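Local coordinates for uncharacterized protein GEBA250068378 (Sulfurospirillum deleyianum, PDB 3NKG) that is of unknown function but belongs to the DUF5625 family and contains two four-stranded antiparallel beta sheets, at residues 18-29 with 140-151. Numbering follows the deposited sequence. Where two conformers were deposited one is given.
Sequences SVVEKEVKIEES and LDKGKYIFRIEN
Ser18 O accepts the backbone N-H of Asn151 and, with Ile149 O, a bond from a bridging water, within an antiparallel ladder in which 18-26 is one of the two outermost strands of a four-stranded sheet. Val19 lays CG1 over the centre of one face of the Arg148 guanidinium, 3.7 Å from CZ. Val20 and Ile149 then bond reciprocally through their backbones. Glu21, extended with CG anti to the backbone N (chi1 -165°), brings OE1 to the edge of that guanidinium, where a long salt bridge of 3.8 Å reaches Arg148 NH2. A leucine in place of Arg148 would probably leave the Glu21 carboxylate without its partner charge and strip the flat cover from Val19. Glu23 CB meets Ile146 CD1 on this same, more exposed face. On the other face, Val24 CG2 lies 3.5 Å from Phe147 CD1, both side chains also packing on Ile167 of strand 163-169, in the other four-stranded sheet. Ile26 sets CG1 3.4 Å from Tyr145 CE1 and CD1 against Leu140 CD1. Tyr145 OH in turn donates to Asp141 O, tying the ring to the turn before its own strand. Beyond the ladder, Ser29 OG receives the N-H of Lys142 at 2.9 Å, nearly straight at 173°.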
ATOM      1  N   SER A  18       2.965 -14.659   2.734  0.71 28.55           N
ATOM      2  CA  SER A  18       1.774 -14.762   1.900  0.71 28.34           C
ATOM      3  C   SER A  18       2.074 -14.158   0.526  0.71 30.49           C
ATOM      4  O   SER A  18       2.537 -13.015   0.427  0.71 26.53           O
ATOM      5  CB  SER A  18       0.564 -14.078   2.547  0.71 28.18           C
ATOM      6  OG  SER A  18       0.608 -12.667   2.414  0.71 28.96           O
ATOM      7  N   VAL A  19       1.811 -14.937  -0.525  1.00 27.94           N
ATOM      8  CA  VAL A  19       2.075 -14.519  -1.907  1.00 27.33           C
ATOM      9  C   VAL A  19       0.792 -14.524  -2.740  1.00 35.07           C
ATOM     10  O   VAL A  19      -0.016 -15.442  -2.612  1.00 32.86           O
ATOM     11  CB  VAL A  19       3.092 -15.469  -2.585  1.00 28.28           C
ATOM     12  CG1 VAL A  19       3.275 -15.130  -4.107  1.00 27.49           C
ATOM     13  CG2 VAL A  19       4.420 -15.425  -1.853  1.00 28.59           C
ATOM     14  N   VAL A  20       0.609 -13.488  -3.567  1.00 28.85           N
ATOM     15  CA  VAL A  20      -0.434 -13.472  -4.573  1.00 30.61           C
ATOM     16  C   VAL A  20       0.161 -13.084  -5.925  1.00 33.92           C
ATOM     17  O   VAL A  20       1.015 -12.211  -6.010  1.00 27.10           O
ATOM     18  CB  VAL A  20      -1.559 -12.491  -4.204  1.00 31.29           C
ATOM     19  CG1 VAL A  20      -2.609 -12.473  -5.301  1.00 38.18           C
ATOM     20  CG2 VAL A  20      -2.180 -12.903  -2.898  1.00 37.04           C
ATOM     21  N   GLU A  21      -0.287 -13.750  -6.985  1.00 35.72           N
ATOM     22  CA  GLU A  21       0.247 -13.507  -8.318  1.00 38.39           C
ATOM     23  C   GLU A  21      -0.910 -13.259  -9.292  1.00 38.93           C
ATOM     24  O   GLU A  21      -1.823 -14.072  -9.382  1.00 42.53           O
ATOM     25  CB  GLU A  21       1.072 -14.726  -8.743  1.00 37.65           C
ATOM     26  CG  GLU A  21       1.980 -14.539  -9.920  1.00 46.23           C
ATOM     27  CD  GLU A  21       2.935 -15.716 -10.096  1.00 55.08           C
ATOM     28  OE1 GLU A  21       3.812 -15.913  -9.223  1.00 59.00           O
ATOM     29  OE2 GLU A  21       2.819 -16.439 -11.110  1.00 54.76           O
ATOM     30  N   LYS A  22      -0.907 -12.130  -9.989  1.00 30.48           N
ATOM     31  CA  LYS A  22      -1.930 -11.914 -11.011  1.00 39.40           C
ATOM     32  C   LYS A  22      -1.399 -11.296 -12.301  1.00 36.45           C
ATOM     33  O   LYS A  22      -0.437 -10.523 -12.285  1.00 36.24           O
ATOM     34  CB  LYS A  22      -3.102 -11.100 -10.463  1.00 58.28           C
ATOM     35  CG  LYS A  22      -3.963 -11.903  -9.503  1.00 76.04           C
ATOM     36  CD  LYS A  22      -4.931 -11.033  -8.719  1.00 86.51           C
ATOM     37  CE  LYS A  22      -5.539 -11.818  -7.560  1.00 90.49           C
ATOM     38  NZ  LYS A  22      -6.531 -11.022  -6.782  1.00 92.89           N
ATOM     39  N   GLU A  23      -2.016 -11.665 -13.419  1.00 25.69           N
ATOM     40  CA  GLU A  23      -1.703 -11.040 -14.686  1.00 29.49           C
ATOM     41  C   GLU A  23      -2.387  -9.685 -14.724  1.00 29.81           C
ATOM     42  O   GLU A  23      -3.514  -9.519 -14.277  1.00 31.96           O
ATOM     43  CB  GLU A  23      -2.155 -11.893 -15.867  1.00 32.40           C
ATOM     44  CG  GLU A  23      -1.866 -11.238 -17.205  1.00 43.79           C
ATOM     45  CD  GLU A  23      -2.220 -12.133 -18.389  1.00 56.62           C
ATOM     46  OE1 GLU A  23      -2.129 -13.381 -18.255  1.00 53.96           O
ATOM     47  OE2 GLU A  23      -2.592 -11.583 -19.451  1.00 58.89           O
ATOM     48  N   VAL A  24      -1.678  -8.719 -15.270  1.00 27.59           N
ATOM     49  CA  VAL A  24      -2.103  -7.360 -15.230  1.00 26.64           C
ATOM     50  C   VAL A  24      -1.905  -6.769 -16.611  1.00 31.17           C
ATOM     51  O   VAL A  24      -0.814  -6.860 -17.186  1.00 35.19           O
ATOM     52  CB  VAL A  24      -1.232  -6.571 -14.223  1.00 25.01           C
ATOM     53  CG1 VAL A  24      -1.385  -5.075 -14.458  1.00 22.46           C
ATOM     54  CG2 VAL A  24      -1.587  -6.982 -12.799  1.00 27.19           C
ATOM     55  N   LYS A  25      -2.957  -6.145 -17.131  1.00 33.69           N
ATOM     56  CA  LYS A  25      -2.899  -5.538 -18.443  1.00 34.55           C
ATOM     57  C   LYS A  25      -2.833  -4.028 -18.328  1.00 33.68           C
ATOM     58  O   LYS A  25      -3.731  -3.405 -17.782  1.00 39.41           O
ATOM     59  CB  LYS A  25      -4.101  -5.972 -19.285  1.00 43.61           C
ATOM     60  CG  LYS A  25      -4.047  -5.505 -20.741  1.00 57.12           C
ATOM     61  CD  LYS A  25      -5.065  -6.251 -21.600  1.00 67.24           C
ATOM     62  CE  LYS A  25      -5.027  -5.807 -23.057  1.00 73.75           C
ATOM     63  NZ  LYS A  25      -6.024  -6.557 -23.894  1.00 77.82           N
ATOM     64  N   ILE A  26      -1.751  -3.449 -18.836  1.00 32.69           N
ATOM     65  CA  ILE A  26      -1.604  -2.004 -18.927  1.00 31.04           C
ATOM     66  C   ILE A  26      -2.059  -1.515 -20.313  1.00 36.56           C
ATOM     67  O   ILE A  26      -1.458  -1.885 -21.332  1.00 30.12           O
ATOM     68  CB  ILE A  26      -0.141  -1.585 -18.685  1.00 26.21           C
ATOM     69  CG1 ILE A  26       0.360  -2.127 -17.330  1.00 23.61           C
ATOM     70  CG2 ILE A  26       0.009  -0.077 -18.782  1.00 29.11           C
ATOM     71  CD1 ILE A  26      -0.381  -1.571 -16.088  1.00 22.69           C
ATOM     72  N   GLU A  27      -3.094  -0.670 -20.335  1.00 39.47           N
ATOM     73  CA  GLU A  27      -3.713  -0.176 -21.567  1.00 45.40           C
ATOM     74  C   GLU A  27      -3.015   1.063 -22.117  1.00 46.92           C
ATOM     75  O   GLU A  27      -3.098   1.351 -23.309  1.00 46.82           O
ATOM     76  CB  GLU A  27      -5.188   0.190 -21.336  1.00 55.22           C
ATOM     77  CG  GLU A  27      -5.959  -0.702 -20.365  1.00 70.02           C
ATOM     78  CD  GLU A  27      -6.440  -2.008 -20.987  1.00 82.39           C
ATOM     79  OE1 GLU A  27      -6.077  -2.303 -22.151  1.00 83.84           O
ATOM     80  OE2 GLU A  27      -7.187  -2.744 -20.301  1.00 86.52           O
ATOM     81  N   GLU A  28      -2.363   1.817 -21.242  1.00 38.55           N
ATOM     82  CA  GLU A  28      -1.769   3.082 -21.640  1.00 35.83           C
ATOM     83  C   GLU A  28      -0.359   3.145 -21.100  1.00 41.54           C
ATOM     84  O   GLU A  28      -0.124   2.857 -19.908  1.00 40.36           O
ATOM     85  CB  GLU A  28      -2.607   4.250 -21.094  1.00 48.07           C
ATOM     86  CG  GLU A  28      -2.263   5.638 -21.659  1.00 62.21           C
ATOM     87  CD  GLU A  28      -3.166   6.761 -21.112  1.00 72.54           C
ATOM     88  OE1 GLU A  28      -4.355   6.497 -20.809  1.00 72.53           O
ATOM     89  OE2 GLU A  28      -2.684   7.913 -20.989  1.00 75.75           O
ATOM     90  N   SER A  29       0.586   3.508 -21.965  1.00 31.57           N
ATOM     91  CA  SER A  29       1.942   3.764 -21.511  1.00 36.15           C
ATOM     92  C   SER A  29       1.920   5.031 -20.664  1.00 36.15           C
ATOM     93  O   SER A  29       1.754   6.137 -21.187  1.00 39.14           O
ATOM     94  CB  SER A  29       2.900   3.926 -22.704  1.00 35.36           C
ATOM     95  OG  SER A  29       2.959   2.726 -23.455  1.00 38.90           O
ATOM     96  N   LEU A 140       4.997   2.201 -16.621  1.00 30.15           N
ATOM     97  CA  LEU A 140       4.771   0.946 -17.357  1.00 27.61           C
ATOM     98  C   LEU A 140       4.294   1.240 -18.782  1.00 37.35           C
ATOM     99  O   LEU A 140       3.427   2.103 -18.990  1.00 31.90           O
ATOM    100  CB  LEU A 140       3.719   0.089 -16.640  1.00 28.67           C
ATOM    101  CG  LEU A 140       4.116  -0.302 -15.200  1.00 33.17           C
ATOM    102  CD1 LEU A 140       2.922  -0.789 -14.365  1.00 32.95           C
ATOM    103  CD2 LEU A 140       5.201  -1.346 -15.237  1.00 31.71           C
ATOM    104  N   ASP A 141       4.871   0.537 -19.754  1.00 31.32           N
ATOM    105  CA  ASP A 141       4.405   0.618 -21.120  1.00 34.54           C
ATOM    106  C   ASP A 141       3.177  -0.262 -21.295  1.00 27.97           C
ATOM    107  O   ASP A 141       2.972  -1.245 -20.561  1.00 25.61           O
ATOM    108  CB  ASP A 141       5.508   0.184 -22.090  1.00 34.16           C
ATOM    109  CG  ASP A 141       6.661   1.160 -22.112  1.00 46.87           C
ATOM    110  OD1 ASP A 141       6.468   2.319 -21.645  1.00 46.09           O
ATOM    111  OD2 ASP A 141       7.756   0.765 -22.580  1.00 49.71           O
ATOM    112  N   LYS A 142       2.356   0.105 -22.270  0.51 31.08           N
ATOM    113  CA  LYS A 142       1.217  -0.702 -22.672  0.51 34.20           C
ATOM    114  C   LYS A 142       1.689  -2.126 -22.882  0.51 32.79           C
ATOM    115  O   LYS A 142       2.707  -2.359 -23.517  0.51 34.01           O
ATOM    116  CB  LYS A 142       0.622  -0.171 -23.981  0.51 36.31           C
ATOM    117  CG  LYS A 142       0.422   1.329 -24.007  0.51 39.97           C
ATOM    118  CD  LYS A 142      -0.421   1.761 -25.196  0.51 47.35           C
ATOM    119  CE  LYS A 142      -0.876   3.209 -25.049  0.51 54.98           C
ATOM    120  NZ  LYS A 142      -2.060   3.518 -25.912  0.51 61.99           N
ATOM    121  N   GLY A 143       0.954  -3.082 -22.338  1.00 33.60           N
ATOM    122  CA  GLY A 143       1.331  -4.466 -22.465  1.00 32.01           C
ATOM    123  C   GLY A 143       0.753  -5.321 -21.367  1.00 31.21           C
ATOM    124  O   GLY A 143      -0.134  -4.892 -20.636  1.00 30.54           O
ATOM    125  N   LYS A 144       1.284  -6.535 -21.247  1.00 32.00           N
ATOM    126  CA  LYS A 144       0.816  -7.509 -20.280  1.00 27.70           C
ATOM    127  C   LYS A 144       1.940  -7.841 -19.318  1.00 24.21           C
ATOM    128  O   LYS A 144       3.091  -7.981 -19.737  1.00 23.81           O
ATOM    129  CB  LYS A 144       0.373  -8.789 -20.990  1.00 39.58           C
ATOM    130  CG  LYS A 144      -0.969  -9.334 -20.508  1.00 59.13           C
ATOM    131  CD  LYS A 144      -1.984  -9.485 -21.651  1.00 65.98           C
ATOM    132  CE  LYS A 144      -1.675 -10.684 -22.554  1.00 70.51           C
ATOM    133  NZ  LYS A 144      -2.675 -10.838 -23.667  1.00 70.56           N
ATOM    134  N   TYR A 145       1.594  -7.987 -18.038  1.00 23.54           N
ATOM    135  CA  TYR A 145       2.580  -8.213 -16.980  1.00 24.96           C
ATOM    136  C   TYR A 145       2.088  -9.251 -15.965  1.00 28.83           C
ATOM    137  O   TYR A 145       0.879  -9.439 -15.786  1.00 35.91           O
ATOM    138  CB  TYR A 145       2.868  -6.892 -16.236  1.00 21.49           C
ATOM    139  CG  TYR A 145       3.378  -5.794 -17.138  1.00 26.27           C
ATOM    140  CD1 TYR A 145       2.489  -4.944 -17.808  1.00 24.71           C
ATOM    141  CD2 TYR A 145       4.745  -5.610 -17.334  1.00 23.95           C
ATOM    142  CE1 TYR A 145       2.950  -3.937 -18.628  1.00 25.47           C
ATOM    143  CE2 TYR A 145       5.219  -4.611 -18.161  1.00 27.51           C
ATOM    144  CZ  TYR A 145       4.315  -3.776 -18.808  1.00 28.26           C
ATOM    145  OH  TYR A 145       4.776  -2.796 -19.650  1.00 31.11           O
ATOM    146  N   ILE A 146       3.028  -9.923 -15.310  1.00 25.84           N
ATOM    147  CA  ILE A 146       2.710 -10.706 -14.126  1.00 23.52           C
ATOM    148  C   ILE A 146       3.228  -9.967 -12.896  1.00 28.08           C
ATOM    149  O   ILE A 146       4.434  -9.718 -12.763  1.00 26.36           O
ATOM    150  CB  ILE A 146       3.347 -12.094 -14.181  1.00 26.09           C
ATOM    151  CG1 ILE A 146       2.883 -12.827 -15.459  1.00 28.51           C
ATOM    152  CG2 ILE A 146       3.040 -12.889 -12.905  1.00 25.65           C
ATOM    153  CD1 ILE A 146       1.407 -12.800 -15.637  1.00 31.43           C
ATOM    154  N   PHE A 147       2.311  -9.614 -11.997  1.00 20.51           N
ATOM    155  CA  PHE A 147       2.686  -9.030 -10.727  1.00 23.50           C
ATOM    156  C   PHE A 147       2.642 -10.100  -9.650  1.00 23.18           C
ATOM    157  O   PHE A 147       1.648 -10.792  -9.481  1.00 26.03           O
ATOM    158  CB  PHE A 147       1.715  -7.919 -10.366  1.00 24.80           C
ATOM    159  CG  PHE A 147       2.023  -6.595 -11.005  1.00 28.33           C
ATOM    160  CD1 PHE A 147       1.884  -6.416 -12.378  1.00 29.82           C
ATOM    161  CD2 PHE A 147       2.437  -5.515 -10.223  1.00 26.91           C
ATOM    162  CE1 PHE A 147       2.164  -5.182 -12.974  1.00 29.09           C
ATOM    163  CE2 PHE A 147       2.714  -4.289 -10.795  1.00 30.78           C
ATOM    164  CZ  PHE A 147       2.574  -4.114 -12.179  1.00 30.16           C
ATOM    165  N   ARG A 148       3.727 -10.235  -8.915  1.00 23.69           N
ATOM    166  CA  ARG A 148       3.735 -11.116  -7.765  1.00 23.67           C
ATOM    167  C   ARG A 148       3.957 -10.239  -6.538  1.00 27.35           C
ATOM    168  O   ARG A 148       4.886  -9.434  -6.501  1.00 25.82           O
ATOM    169  CB  ARG A 148       4.848 -12.143  -7.914  1.00 22.81           C
ATOM    170  CG  ARG A 148       4.963 -13.106  -6.770  1.00 22.73           C
ATOM    171  CD  ARG A 148       6.182 -13.986  -6.970  1.00 25.66           C
ATOM    172  NE  ARG A 148       6.586 -14.604  -5.719  1.00 40.24           N
ATOM    173  CZ  ARG A 148       6.589 -15.910  -5.491  1.00 56.32           C
ATOM    174  NH1 ARG A 148       6.988 -16.370  -4.307  1.00 56.85           N
ATOM    175  NH2 ARG A 148       6.204 -16.755  -6.446  1.00 60.44           N
ATOM    176  N   ILE A 149       3.081 -10.378  -5.549  1.00 23.87           N
ATOM    177  CA  ILE A 149       3.140  -9.542  -4.355  1.00 22.63           C
ATOM    178  C   ILE A 149       3.233 -10.447  -3.135  1.00 24.17           C
ATOM    179  O   ILE A 149       2.380 -11.307  -2.933  1.00 26.63           O
ATOM    180  CB  ILE A 149       1.914  -8.609  -4.206  1.00 20.45           C
ATOM    181  CG1 ILE A 149       1.742  -7.726  -5.443  1.00 28.66           C
ATOM    182  CG2 ILE A 149       2.079  -7.717  -2.925  1.00 18.73           C
ATOM    183  CD1 ILE A 149       0.782  -8.284  -6.493  1.00 32.84           C
ATOM    184  N   GLU A 150       4.293 -10.261  -2.352  1.00 18.11           N
ATOM    185  CA  GLU A 150       4.553 -11.079  -1.189  1.00 16.47           C
ATOM    186  C   GLU A 150       4.609 -10.194   0.050  1.00 24.47           C
ATOM    187  O   GLU A 150       5.337  -9.196   0.093  1.00 23.39           O
ATOM    188  CB  GLU A 150       5.873 -11.850  -1.348  1.00 20.42           C
ATOM    189  CG  GLU A 150       6.341 -12.542  -0.050  1.00 25.33           C
ATOM    190  CD  GLU A 150       7.507 -13.538  -0.240  1.00 40.95           C
ATOM    191  OE1 GLU A 150       8.080 -13.613  -1.350  1.00 36.95           O
ATOM    192  OE2 GLU A 150       7.848 -14.261   0.734  1.00 44.01           O
ATOM    193  N   ASN A 151       3.801 -10.552   1.041  1.00 23.65           N
ATOM    194  CA  ASN A 151       3.849  -9.930   2.356  1.00 27.02           C
ATOM    195  C   ASN A 151       4.916 -10.634   3.194  1.00 22.43           C
ATOM    196  O   ASN A 151       4.812 -11.834   3.484  1.00 23.80           O
ATOM    197  CB  ASN A 151       2.478 -10.006   3.042  1.00 20.68           C
ATOM    198  CG  ASN A 151       2.508  -9.467   4.449  1.00 26.16           C
ATOM    199  OD1 ASN A 151       2.802  -8.282   4.673  1.00 26.63           O
ATOM    200  ND2 ASN A 151       2.228 -10.338   5.420  1.00 24.49           N
TER
HETATM  201  O   HOH W   1       0.552 -11.107  -0.693  1.00 34.91           O